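Local coordinates for protein DNA ligase (Archaeoglobus fulgidus, PDB 3GDE) that probably seals nicks in double-stranded DNA during replication, recombination and repair, using ATP and magnesium, at residues 466-471 and 524-528; 505-511 and 521-525. One frame throughout, in Å; residues are numbered along the deposited sequence.

Interaction 1: residues 466-471 and 524-528; sequences RVATGF and FPRFV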
# COMPACT_ATOMS: atom_id res chain seq x y z
N ARG A 466 -7.72 -6.35 -19.39
CA ARG A 466 -6.81 -5.64 -20.26
C ARG A 466 -7.43 -4.33 -20.73
O ARG A 466 -8.60 -4.30 -21.11
CB ARG A 466 -6.47 -6.52 -21.47
CG ARG A 466 -5.31 -5.99 -22.25
CD ARG A 466 -5.73 -5.54 -23.60
NE ARG A 466 -5.67 -6.63 -24.57
CZ ARG A 466 -5.98 -6.50 -25.85
NH1 ARG A 466 -6.38 -5.31 -26.32
NH2 ARG A 466 -5.89 -7.55 -26.67
N VAL A 467 -6.64 -3.26 -20.72
CA VAL A 467 -7.14 -1.92 -20.99
C VAL A 467 -6.36 -1.24 -22.12
O VAL A 467 -5.13 -1.34 -22.19
CB VAL A 467 -7.18 -1.03 -19.70
CG1 VAL A 467 -5.78 -0.78 -19.12
CG2 VAL A 467 -7.90 0.28 -19.95
N ALA A 468 -7.09 -0.55 -23.00
CA ALA A 468 -6.51 0.15 -24.16
C ALA A 468 -7.16 1.52 -24.38
O ALA A 468 -6.58 2.38 -25.05
CB ALA A 468 -6.64 -0.71 -25.40
N THR A 469 -8.35 1.72 -23.82
CA THR A 469 -9.05 3.00 -23.95
C THR A 469 -8.82 3.92 -22.76
O THR A 469 -8.55 3.46 -21.65
CB THR A 469 -10.58 2.82 -24.20
OG1 THR A 469 -11.17 2.06 -23.13
CG2 THR A 469 -10.83 2.10 -25.50
N GLY A 470 -8.94 5.22 -22.99
CA GLY A 470 -8.86 6.22 -21.95
C GLY A 470 -7.53 6.92 -21.90
O GLY A 470 -7.32 7.79 -21.05
N PHE A 471 -6.63 6.56 -22.82
CA PHE A 471 -5.26 7.11 -22.86
C PHE A 471 -5.11 8.24 -23.88
O PHE A 471 -5.58 8.11 -25.01
CB PHE A 471 -4.24 6.02 -23.24
CG PHE A 471 -4.19 4.85 -22.30
CD1 PHE A 471 -3.46 4.92 -21.11
CD2 PHE A 471 -4.84 3.66 -22.61
CE1 PHE A 471 -3.39 3.84 -20.25
CE2 PHE A 471 -4.79 2.58 -21.75
CZ PHE A 471 -4.07 2.68 -20.55
N PHE A 524 -15.39 -3.76 -20.71
CA PHE A 524 -15.13 -2.34 -21.04
C PHE A 524 -14.30 -1.57 -20.00
O PHE A 524 -14.73 -0.51 -19.52
CB PHE A 524 -16.43 -1.59 -21.42
CG PHE A 524 -17.23 -2.28 -22.48
CD1 PHE A 524 -18.45 -2.86 -22.17
CD2 PHE A 524 -16.73 -2.41 -23.77
CE1 PHE A 524 -19.19 -3.53 -23.16
CE2 PHE A 524 -17.46 -3.08 -24.75
CZ PHE A 524 -18.69 -3.63 -24.44
N PRO A 525 -13.09 -2.08 -19.68
CA PRO A 525 -12.21 -1.36 -18.78
C PRO A 525 -11.73 -0.08 -19.46
O PRO A 525 -11.56 -0.03 -20.68
CB PRO A 525 -11.04 -2.34 -18.58
CG PRO A 525 -11.03 -3.15 -19.81
CD PRO A 525 -12.47 -3.32 -20.19
N ARG A 526 -11.53 0.97 -18.67
CA ARG A 526 -11.17 2.26 -19.24
C ARG A 526 -10.22 2.94 -18.29
O ARG A 526 -10.48 3.03 -17.09
CB ARG A 526 -12.44 3.12 -19.48
CG ARG A 526 -12.18 4.54 -20.00
CD ARG A 526 -13.48 5.25 -20.46
NE ARG A 526 -13.90 4.77 -21.78
CZ ARG A 526 -13.45 5.25 -22.93
NH1 ARG A 526 -12.57 6.24 -22.96
NH2 ARG A 526 -13.89 4.72 -24.08
N PHE A 527 -9.10 3.42 -18.83
CA PHE A 527 -8.06 4.06 -18.04
C PHE A 527 -8.54 5.41 -17.53
O PHE A 527 -9.01 6.24 -18.30
CB PHE A 527 -6.79 4.20 -18.87
CG PHE A 527 -5.64 4.90 -18.16
CD1 PHE A 527 -4.86 4.22 -17.21
CD2 PHE A 527 -5.30 6.21 -18.48
CE1 PHE A 527 -3.80 4.86 -16.56
CE2 PHE A 527 -4.23 6.86 -17.84
CZ PHE A 527 -3.48 6.18 -16.89
N VAL A 528 -8.42 5.61 -16.22
CA VAL A 528 -8.71 6.90 -15.59
C VAL A 528 -7.40 7.69 -15.37
O VAL A 528 -7.22 8.77 -15.93
CB VAL A 528 -9.51 6.72 -14.28
CG1 VAL A 528 -9.91 8.07 -13.70
CG2 VAL A 528 -10.75 5.84 -14.52
O HOH W 1 -9.96 -0.55 -22.86
O HOH W 2 -13.46 0.68 -22.64
O HOH W 3 -7.58 9.09 -18.85
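R466 points its CA-to-CB bond away from 524-528, but its carbonyl is in close contact: R466 O lies 3.0 Å from P525 CG. V467 turns toward the other segment. Its CB is 4.2 Å from P525 CB, and its CG2 is 4.2 Å from F527 CB. At A468 the backbone amide donates to water 1 (A468 N to water O, 2.9 Å), and this water donates to P525 O at 2.8 Å. T469 OG1 hydrogen-bonds to waters 1 and 2, both of which donate to P525 O. T469 O accepts a hydrogen bond from F527 N (2.9 Å, 170°). This contact sits in the C-terminal OB-fold domain, where the end of strand 461-467 and the turn leading to helix 473-483 pack against the start of strand 526-530. G470 has phi/psi of 102/1, and a CB there would clash with F527 O. Water 3 lies within hydrogen-bonding reach of G470 O (2.6 Å) and V528 O (3.0 Å). F471 lays its ring on F527 in an offset stack, with centroids 4.3 Å apart and planes at 18°. F527 CB also makes a CH-pi contact over the F471 ring, 3.7 Å from its centroid. F503 meets the F527 ring edge-to-face.

Interaction 2: residues 505-511 and 521-525; sequences VAYQEIQ and ALRFP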
# COMPACT_ATOMS: atom_id res chain seq x y z
N VAL A 505 -8.75 2.25 -12.81
CA VAL A 505 -9.47 1.68 -13.94
C VAL A 505 -10.98 1.71 -13.68
O VAL A 505 -11.45 1.25 -12.63
CB VAL A 505 -9.03 0.21 -14.20
CG1 VAL A 505 -9.77 -0.40 -15.38
CG2 VAL A 505 -7.52 0.13 -14.43
N ALA A 506 -11.72 2.26 -14.65
CA ALA A 506 -13.18 2.18 -14.65
C ALA A 506 -13.62 0.99 -15.51
O ALA A 506 -12.86 0.49 -16.34
CB ALA A 506 -13.79 3.47 -15.18
N TYR A 507 -14.86 0.54 -15.32
CA TYR A 507 -15.38 -0.60 -16.06
C TYR A 507 -16.90 -0.51 -16.15
O TYR A 507 -17.52 0.22 -15.38
CB TYR A 507 -14.97 -1.90 -15.36
CG TYR A 507 -15.46 -2.00 -13.93
CD1 TYR A 507 -16.63 -2.69 -13.63
CD2 TYR A 507 -14.76 -1.39 -12.88
CE1 TYR A 507 -17.10 -2.77 -12.33
CE2 TYR A 507 -15.23 -1.47 -11.56
CZ TYR A 507 -16.40 -2.16 -11.30
OH TYR A 507 -16.88 -2.26 -10.00
N GLN A 508 -17.49 -1.24 -17.09
CA GLN A 508 -18.95 -1.36 -17.17
C GLN A 508 -19.47 -2.51 -16.31
O GLN A 508 -20.50 -2.38 -15.64
CB GLN A 508 -19.43 -1.53 -18.62
CG GLN A 508 -19.33 -0.26 -19.48
CD GLN A 508 -20.01 0.94 -18.85
OE1 GLN A 508 -21.17 0.87 -18.43
NE2 GLN A 508 -19.28 2.06 -18.75
N GLU A 509 -18.74 -3.62 -16.32
CA GLU A 509 -19.16 -4.83 -15.63
C GLU A 509 -17.97 -5.73 -15.28
O GLU A 509 -16.97 -5.74 -15.98
CB GLU A 509 -20.15 -5.61 -16.51
CG GLU A 509 -20.93 -6.68 -15.76
CD GLU A 509 -21.93 -7.44 -16.63
OE1 GLU A 509 -21.71 -7.59 -17.86
OE2 GLU A 509 -22.94 -7.90 -16.06
N ILE A 510 -18.08 -6.44 -14.16
CA ILE A 510 -17.20 -7.57 -13.87
C ILE A 510 -17.97 -8.84 -14.22
O ILE A 510 -19.07 -9.05 -13.71
CB ILE A 510 -16.75 -7.61 -12.37
CG1 ILE A 510 -16.02 -6.33 -11.98
CG2 ILE A 510 -15.85 -8.82 -12.12
CD1 ILE A 510 -16.03 -6.04 -10.48
N GLN A 511 -17.43 -9.66 -15.11
CA GLN A 511 -18.01 -10.98 -15.39
C GLN A 511 -17.18 -12.08 -14.76
O GLN A 511 -15.98 -11.92 -14.55
CB GLN A 511 -18.12 -11.28 -16.89
CG GLN A 511 -17.94 -10.12 -17.87
CD GLN A 511 -17.59 -10.61 -19.29
OE1 GLN A 511 -17.90 -9.95 -20.29
NE2 GLN A 511 -16.94 -11.77 -19.37
N ALA A 521 -13.31 -11.18 -15.26
CA ALA A 521 -12.86 -10.33 -16.35
C ALA A 521 -13.61 -9.01 -16.33
O ALA A 521 -14.82 -8.97 -16.10
CB ALA A 521 -13.05 -11.04 -17.68
N LEU A 522 -12.89 -7.92 -16.57
CA LEU A 522 -13.52 -6.61 -16.70
C LEU A 522 -14.10 -6.45 -18.11
O LEU A 522 -13.42 -6.72 -19.12
CB LEU A 522 -12.54 -5.48 -16.39
CG LEU A 522 -11.86 -5.45 -15.01
CD1 LEU A 522 -10.98 -4.22 -14.91
CD2 LEU A 522 -12.88 -5.46 -13.87
N ARG A 523 -15.36 -6.03 -18.16
CA ARG A 523 -16.05 -5.69 -19.40
C ARG A 523 -15.95 -4.17 -19.58
O ARG A 523 -16.35 -3.40 -18.70
CB ARG A 523 -17.51 -6.17 -19.31
CG ARG A 523 -18.37 -5.92 -20.54
CD ARG A 523 -18.33 -7.09 -21.55
NE ARG A 523 -19.08 -6.77 -22.77
CZ ARG A 523 -18.82 -7.25 -23.99
NH1 ARG A 523 -17.81 -8.09 -24.20
NH2 ARG A 523 -19.58 -6.87 -25.02
N PHE A 524 -15.39 -3.76 -20.71
CA PHE A 524 -15.13 -2.34 -21.04
C PHE A 524 -14.30 -1.57 -20.00
O PHE A 524 -14.73 -0.51 -19.52
CB PHE A 524 -16.43 -1.59 -21.42
CG PHE A 524 -17.23 -2.28 -22.48
CD1 PHE A 524 -18.45 -2.86 -22.17
CD2 PHE A 524 -16.73 -2.41 -23.77
CE1 PHE A 524 -19.19 -3.53 -23.16
CE2 PHE A 524 -17.46 -3.08 -24.75
CZ PHE A 524 -18.69 -3.63 -24.44
N PRO A 525 -13.09 -2.08 -19.68
CA PRO A 525 -12.21 -1.36 -18.78
C PRO A 525 -11.73 -0.08 -19.46
O PRO A 525 -11.56 -0.03 -20.68
CB PRO A 525 -11.04 -2.34 -18.58
CG PRO A 525 -11.03 -3.15 -19.81
CD PRO A 525 -12.47 -3.32 -20.19
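L522 sets its CD2 3.8 Å from I510 CG1 and 4.3 Å from Y507 CG, and its CD1 4.0 Å from V505 CG1. I510 and L522 belong to the antiparallel beta hairpin of strands 509-512 and 520-523 in the OB-fold domain; V505 and Y507 come from just before it. The short strand axes approach to 4.7 Å, with 145° between their directions. I510 and L522 form a non-hydrogen-bonded pair. Helix 542-550 covers I510 and Y507, while strand 428-437 lies against L522 and Y507. E509 with R523 and Q511 with A521 are the hydrogen-bonded pairs, and these four put their side chains on the other face. The Q511 side chain reaches along that face, bringing OE1 to 3.2 Å from R523 CD.

At the open end of the hairpin Q508 and E509 both face R523, a classic beta bulge. R523 O accepts from Q508 N at 2.9 Å and weakly from E509 N at 3.4 Å. Before the bulge, at 505-507, the contact includes CA-H...O approaches: Y507 CA to F524 O at 3.5 Å, and P525 CA to A506 O at 3.1 Å. Q508 CG rests 3.7 Å from F524 CB, and V505 CG1 lies 4.0 Å from P525 CB. The Y507 side chain is about 11 Å from those of R414 and K420, two predicted ATP-binding residues. After the bulge, along 509-511, regular pairing resumes: R523 N donates to E509 O (2.7 Å), Q511 N to A521 O (2.9 Å), and A521 N to Q511 O (2.9 Å).

Overall arrangement
Both contacts lie in the C-terminal OB-fold region. From the N terminus, the chain reaches 466-471 and then runs through helix 473-483 and strands 487-491 and 494-497 to 505-511. After a short excursion, interaction 2 closes a loop of nine residues at 521-525. Interaction 1 closes the longer loop, of 52 residues, at 524-528. Interaction 2 thus lies largely nested inside it, and the two share F524 and P525. Their centres are about 9 Å apart. A probable hydrogen bond from R526 N to A506 O (2.7 Å) joins them where strands 502-506 and 526-530 pair. Interaction 1 brings strands 461-467 and 526-530 of one curled sheet together at their ends, consistent with closing the OB barrel. Interaction 2 attaches the hairpin next to it.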